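Dihydroorotase (Saccharomyces cerevisiae S288C, PDB 6L0A) catalyses the reversible, zinc-dependent ring closure of N-carbamoyl-L-aspartate to (S)-dihydroorotate, the third step of de novo pyrimidine biosynthesis. Local coordinates at residues 10-15 with 253-258; 177-182 with 206-211. One frame throughout, in Å; residues are numbered along the deposited sequence.

Contact 1: 10-15 with 253-258. With ZN (zinc ion), chain K; LMR ((2S)-2-hydroxybutanedioic acid), chain M.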
loop_
_atom_site.group_PDB
_atom_site.type_symbol
_atom_site.label_atom_id
_atom_site.label_comp_id
_atom_site.label_asym_id
_atom_site.label_seq_id
_atom_site.Cartn_x
_atom_site.Cartn_y
_atom_site.Cartn_z
ATOM N N THR C 10 -18.758 18.480 -21.219
ATOM C CA THR C 10 -17.777 17.597 -20.602
ATOM C C THR C 10 -18.426 16.281 -20.180
ATOM O O THR C 10 -19.591 16.246 -19.776
ATOM C CB THR C 10 -17.180 18.276 -19.376
ATOM O OG1 THR C 10 -18.246 18.808 -18.586
ATOM C CG2 THR C 10 -16.254 19.415 -19.785
ATOM N N CYS C 11 -17.645 15.196 -20.225
ATOM C CA CYS C 11 -18.154 13.907 -19.775
ATOM C C CYS C 11 -17.170 13.235 -18.821
ATOM O O CYS C 11 -15.951 13.266 -19.022
ATOM C CB CYS C 11 -18.445 12.959 -20.934
ATOM S SG CYS C 11 -17.178 12.809 -22.172
ATOM N N ASP C 12 -17.728 12.615 -17.791
ATOM C CA ASP C 12 -16.999 11.732 -16.882
ATOM C C ASP C 12 -17.620 10.355 -17.066
ATOM O O ASP C 12 -18.754 10.106 -16.639
ATOM C CB ASP C 12 -17.103 12.232 -15.441
ATOM C CG ASP C 12 -16.469 11.287 -14.443
ATOM O OD1 ASP C 12 -15.945 10.226 -14.853
ATOM O OD2 ASP C 12 -16.506 11.618 -13.245
ATOM N N MET C 13 -16.897 9.467 -17.730
ATOM C CA MET C 13 -17.489 8.194 -18.112
ATOM C C MET C 13 -17.284 7.100 -17.062
ATOM O O MET C 13 -17.297 5.907 -17.404
ATOM C CB MET C 13 -16.954 7.778 -19.480
ATOM C CG MET C 13 -17.450 8.722 -20.616
ATOM S SD MET C 13 -19.210 9.165 -20.503
ATOM C CE MET C 13 -19.496 9.741 -22.192
ATOM N N HIS C 14 -17.161 7.463 -15.782
ATOM C CA HIS C 14 -17.018 6.449 -14.728
ATOM C C HIS C 14 -17.312 7.100 -13.369
ATOM O O HIS C 14 -16.397 7.576 -12.701
ATOM C CB HIS C 14 -15.624 5.844 -14.758
ATOM C CG HIS C 14 -15.512 4.552 -14.010
ATOM N ND1 HIS C 14 -14.879 3.444 -14.530
ATOM C CD2 HIS C 14 -15.958 4.187 -12.782
ATOM C CE1 HIS C 14 -14.934 2.455 -13.653
ATOM N NE2 HIS C 14 -15.579 2.881 -12.582
ATOM N N VAL C 15 -18.585 7.081 -12.961
ATOM C CA VAL C 15 -19.054 7.828 -11.790
ATOM C C VAL C 15 -19.763 6.888 -10.826
ATOM O O VAL C 15 -20.597 6.078 -11.244
ATOM C CB VAL C 15 -20.001 8.981 -12.197
ATOM C CG1 VAL C 15 -20.665 9.597 -10.973
ATOM C CG2 VAL C 15 -19.234 10.054 -12.961
ATOM N N PHE C 253 -8.109 7.199 -25.390
ATOM C CA PHE C 253 -7.980 7.508 -23.967
ATOM C C PHE C 253 -8.901 8.678 -23.657
ATOM O O PHE C 253 -8.867 9.693 -24.360
ATOM C CB PHE C 253 -6.532 7.866 -23.578
ATOM C CG PHE C 253 -5.527 6.777 -23.850
ATOM C CD1 PHE C 253 -5.588 5.572 -23.172
ATOM C CD2 PHE C 253 -4.503 6.971 -24.771
ATOM C CE1 PHE C 253 -4.666 4.569 -23.423
ATOM C CE2 PHE C 253 -3.572 5.972 -25.015
ATOM C CZ PHE C 253 -3.654 4.774 -24.342
ATOM N N PHE C 254 -9.739 8.544 -22.630
ATOM C CA PHE C 254 -10.539 9.682 -22.202
ATOM C C PHE C 254 -10.857 9.550 -20.720
ATOM O O PHE C 254 -10.518 8.556 -20.077
ATOM C CB PHE C 254 -11.814 9.855 -23.060
ATOM C CG PHE C 254 -12.644 8.607 -23.236
ATOM C CD1 PHE C 254 -12.502 7.818 -24.366
ATOM C CD2 PHE C 254 -13.613 8.261 -22.300
ATOM C CE1 PHE C 254 -13.293 6.686 -24.554
ATOM C CE2 PHE C 254 -14.404 7.132 -22.482
ATOM C CZ PHE C 254 -14.241 6.346 -23.611
ATOM N N PHE C 255 -11.498 10.588 -20.185
ATOM C CA PHE C 255 -11.637 10.772 -18.745
ATOM C C PHE C 255 -12.751 9.910 -18.175
ATOM O O PHE C 255 -13.895 9.971 -18.638
ATOM C CB PHE C 255 -11.935 12.239 -18.440
ATOM C CG PHE C 255 -12.135 12.549 -16.983
ATOM C CD1 PHE C 255 -11.198 12.165 -16.039
ATOM C CD2 PHE C 255 -13.254 13.268 -16.565
ATOM C CE1 PHE C 255 -11.380 12.484 -14.702
ATOM C CE2 PHE C 255 -13.437 13.597 -15.233
ATOM C CZ PHE C 255 -12.490 13.204 -14.298
ATOM N N GLY C 256 -12.418 9.128 -17.150
ATOM C CA GLY C 256 -13.424 8.517 -16.295
ATOM C C GLY C 256 -12.905 8.625 -14.879
ATOM O O GLY C 256 -11.851 8.059 -14.580
ATOM N N SER C 257 -13.589 9.366 -14.013
ATOM C CA SER C 257 -12.980 9.707 -12.729
ATOM C C SER C 257 -12.853 8.497 -11.818
ATOM O O SER C 257 -11.924 8.427 -11.001
ATOM C CB SER C 257 -13.802 10.786 -12.024
ATOM O OG SER C 257 -15.077 10.298 -11.648
ATOM N N ASP C 258 -13.784 7.557 -11.921
ATOM C CA ASP C 258 -13.995 6.564 -10.871
ATOM C C ASP C 258 -14.080 7.243 -9.510
ATOM O O ASP C 258 -13.555 6.747 -8.513
ATOM C CB ASP C 258 -12.901 5.489 -10.872
ATOM C CG ASP C 258 -13.298 4.272 -10.059
ATOM O OD1 ASP C 258 -14.510 4.125 -9.807
ATOM O OD2 ASP C 258 -12.414 3.489 -9.629
HETATM ZN ZN ZN K . -15.575 2.497 -10.465
HETATM C C1 LMR M . -13.719 0.681 -7.868
HETATM O O1A LMR M . -13.923 1.294 -8.950
HETATM O O1B LMR M . -12.902 -0.262 -7.902
HETATM C C2 LMR M . -14.434 1.038 -6.544
HETATM O O2 LMR M . -13.597 1.469 -5.488
HETATM C C3 LMR M . -15.303 2.237 -6.731
HETATM C C4 LMR M . -16.280 2.030 -5.597
HETATM O O4A LMR M . -15.937 2.123 -4.368
HETATM O O4B LMR M . -17.422 1.745 -5.983
HETATM O O HOH W 1 -14.618 11.548 -20.835
#

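Contact 2: 177-182 with 206-211. With ZN (zinc ion), chain L.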
loop_
_atom_site.group_PDB
_atom_site.type_symbol
_atom_site.label_atom_id
_atom_site.label_comp_id
_atom_site.label_asym_id
_atom_site.label_seq_id
_atom_site.Cartn_x
_atom_site.Cartn_y
_atom_site.Cartn_z
ATOM N N ILE C 177 -14.230 -1.075 -22.984
ATOM C CA ILE C 177 -13.378 -0.111 -22.308
ATOM C C ILE C 177 -12.621 -0.810 -21.194
ATOM O O ILE C 177 -13.226 -1.449 -20.326
ATOM C CB ILE C 177 -14.169 1.078 -21.739
ATOM C CG1 ILE C 177 -14.925 1.809 -22.850
ATOM C CG2 ILE C 177 -13.205 2.043 -21.031
ATOM C CD1 ILE C 177 -15.763 2.964 -22.348
ATOM N N LEU C 178 -11.305 -0.672 -21.212
ATOM C CA LEU C 178 -10.491 -1.020 -20.052
ATOM C C LEU C 178 -10.542 0.180 -19.114
ATOM O O LEU C 178 -9.855 1.178 -19.327
ATOM C CB LEU C 178 -9.068 -1.361 -20.481
ATOM C CG LEU C 178 -8.137 -1.908 -19.388
ATOM C CD1 LEU C 178 -8.686 -3.167 -18.721
ATOM C CD2 LEU C 178 -6.746 -2.161 -19.952
ATOM N N GLU C 179 -11.393 0.097 -18.092
ATOM C CA GLU C 179 -11.621 1.226 -17.207
ATOM C C GLU C 179 -10.389 1.502 -16.347
ATOM O O GLU C 179 -9.597 0.606 -16.052
ATOM C CB GLU C 179 -12.833 0.960 -16.307
ATOM C CG GLU C 179 -14.159 0.793 -17.064
ATOM C CD GLU C 179 -14.647 2.095 -17.674
ATOM O OE1 GLU C 179 -14.209 3.161 -17.200
ATOM O OE2 GLU C 179 -15.474 2.066 -18.622
ATOM N N HIS C 180 -10.252 2.763 -15.935
ATOM C CA HIS C 180 -9.190 3.247 -15.050
ATOM C C HIS C 180 -7.875 2.483 -15.151
ATOM O O HIS C 180 -7.473 1.796 -14.198
ATOM C CB HIS C 180 -9.682 3.266 -13.586
ATOM C CG HIS C 180 -10.471 2.061 -13.162
ATOM N ND1 HIS C 180 -10.032 0.767 -13.350
ATOM C CD2 HIS C 180 -11.660 1.963 -12.519
ATOM C CE1 HIS C 180 -10.928 -0.075 -12.863
ATOM N NE2 HIS C 180 -11.927 0.625 -12.352
ATOM N N CYS C 181 -7.192 2.607 -16.294
ATOM C CA CYS C 181 -5.886 1.971 -16.458
ATOM C C CYS C 181 -4.889 2.532 -15.463
ATOM O O CYS C 181 -4.873 3.742 -15.185
ATOM C CB CYS C 181 -5.339 2.171 -17.872
ATOM S SG CYS C 181 -6.158 1.174 -19.113
ATOM N N THR C 182 -4.014 1.658 -14.961
ATOM C CA THR C 182 -3.031 2.099 -13.988
ATOM C C THR C 182 -1.601 1.711 -14.312
ATOM O O THR C 182 -0.706 2.111 -13.572
ATOM C CB THR C 182 -3.377 1.549 -12.600
ATOM O OG1 THR C 182 -3.424 0.116 -12.673
ATOM C CG2 THR C 182 -4.703 2.095 -12.141
ATOM N N ALA C 206 -11.257 1.187 -25.928
ATOM C CA ALA C 206 -10.735 2.395 -25.320
ATOM C C ALA C 206 -10.346 2.098 -23.878
ATOM O O ALA C 206 -10.558 0.998 -23.369
ATOM C CB ALA C 206 -11.754 3.533 -25.384
ATOM N N ALA C 207 -9.755 3.098 -23.242
ATOM C CA ALA C 207 -9.379 3.025 -21.840
ATOM C C ALA C 207 -9.724 4.358 -21.208
ATOM O O ALA C 207 -9.548 5.409 -21.833
ATOM C CB ALA C 207 -7.887 2.729 -21.667
ATOM N N THR C 208 -10.252 4.322 -19.993
ATOM C CA THR C 208 -10.456 5.562 -19.266
ATOM C C THR C 208 -9.300 5.775 -18.293
ATOM O O THR C 208 -8.654 4.824 -17.847
ATOM C CB THR C 208 -11.792 5.575 -18.523
ATOM O OG1 THR C 208 -11.894 4.422 -17.672
ATOM C CG2 THR C 208 -12.980 5.617 -19.523
ATOM N N LEU C 209 -9.010 7.041 -18.012
ATOM C CA LEU C 209 -8.001 7.408 -17.029
ATOM C C LEU C 209 -8.648 8.300 -15.986
ATOM O O LEU C 209 -9.434 9.190 -16.321
ATOM C CB LEU C 209 -6.814 8.117 -17.687
ATOM C CG LEU C 209 -6.091 7.264 -18.740
ATOM C CD1 LEU C 209 -5.124 8.130 -19.542
ATOM C CD2 LEU C 209 -5.352 6.093 -18.087
ATOM N N THR C 210 -8.345 8.036 -14.719
ATOM C CA THR C 210 -8.906 8.795 -13.620
ATOM C C THR C 210 -8.087 10.052 -13.384
ATOM O O THR C 210 -6.990 10.220 -13.920
ATOM C CB THR C 210 -8.902 7.985 -12.331
ATOM O OG1 THR C 210 -7.540 7.815 -11.909
ATOM C CG2 THR C 210 -9.559 6.622 -12.539
ATOM N N ALA C 211 -8.629 10.928 -12.549
ATOM C CA ALA C 211 -7.841 12.060 -12.073
ATOM C C ALA C 211 -6.735 11.593 -11.138
ATOM O O ALA C 211 -5.580 12.012 -11.266
ATOM C CB ALA C 211 -8.744 13.072 -11.373
HETATM ZN ZN ZN L . -12.957 -0.040 -10.601
HETATM O O HOH W 2 -6.805 5.565 -14.293
#

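Contact 1: 10-15 with 253-258
Asp-12 meets Ser-257 with both carboxylate oxygens. The hydroxyl of Ser-257 donates to OD2 on its syn lone pair, Ser-257 OG lying 2.5 Å from Asp-12 OD2, and Gln-280 binds this oxygen as well. Asp-12 OD1 takes Ser-257 N at 2.6 Å. His-14 N reaches Asp-12 OD1 at 3.2 Å from the opposite face of the carboxylate plane, closing an Asx turn. With CG anti to the backbone N (chi1 175°) and beside the carbonyl carbon, the end of the acid comes close to Ser-257. An alanine here would probably leave the N-H groups of His-14 and Ser-257 without this shared acceptor, and the segment before Asp-258 less firmly fixed. The contact closes a TIM-type barrel of the metallo-dependent hydrolases, bringing its first strand, 11-15, against its last, 253-255; Met-13 N bonds to Phe-255 O at 3.2 Å, and a water bridges Phe-255 O and Cys-11 O. Phe-254 CE2 touches Met-13 CG at 3.9 Å, an apolar pair in the buried interior. Gly-256 suits the tight approach, since a CB on it would sit 3.0 Å from His-14 CB. At the catalytic end, CB of Asp-258 lies over one face of the His-14 imidazole, 4.1 Å from its centroid, and the two side chains run side by side. His-14 NE2 and Asp-258 OD1, the latter at 2.0 Å, bind one zinc ion, with malate O1A, His-16 and Lys-98, probably as its carbamate, completing the site. On the other ring nitrogen, His-14 ND1 bonds to Glu-179, a second-shell acid that together with the zinc bond holds the ring's rotation.

Contact 2: 177-182 with 206-211
His-180 and Glu-179 bring the flat groups that stand beside Thr-208 and Thr-210. One face of the imidazole of His-180 has Glu-179 CB over its centre, 3.9 Å above the plane; His-137 meets the ring edge-to-face, and His-14 packs against it with the planes about 40° apart. His-180 NE2 binds the second zinc ion at 2.1 Å, while His-180 CB rests on the methyl of Thr-210, 3.5 Å from CG2. The carboxylate of Glu-179 is approached from above its plane by Thr-208, whose OG1 donates to Glu-179 OE1 at 2.7 Å; Asn-135 holds OE2. Thr-208 OG1, set between its backbone N and carbonyl carbon (chi1 54°), also accepts the backbone N of His-180 at 2.9 Å. A threonine fits here because its hydroxyl both donates and accepts, while its methyl, CG2, lies 3.9 Å from Ile-177 CG2. Thr-208 O then takes Cys-181 N at 3.1 Å, almost in line with the carbonyl bond, continuing the link beyond the parallel pairing of 177-178 with 206-207. Small residues suit this close approach: Cys-181 SG nests 3.5 Å from Ala-207 CB. The two strands are neighbours in a beta-alpha-beta unit of the barrel: Leu-178 and Ala-207 face its connecting helix 184-193, whereas Ile-177 and Ala-206 turn to Phe-254 of strand 253-255 and Phe-311 of helix 300-312.

Contact 2 lies nested in the chain between the two segments of contact 1, and their centres are about 8 Å apart. Strands 205-209 and 253-255 are neighbours in one parallel sheet, joined by a probable hydrogen bond from Leu-209 N to Phe-254 O at 3.0 Å. Contact 1 pairs strands far apart in sequence, the first and last of the barrel, while 177-182 with 206-211 joins consecutive ones. Contact 1 gives one zinc ion two ligands and contact 2 gives the other zinc one, all at or just past the C-terminal ends of the strands, and Asp-258 OD2 packs 3.4 Å from His-180 CD2. Together they line part of the binuclear site, where malate is bound.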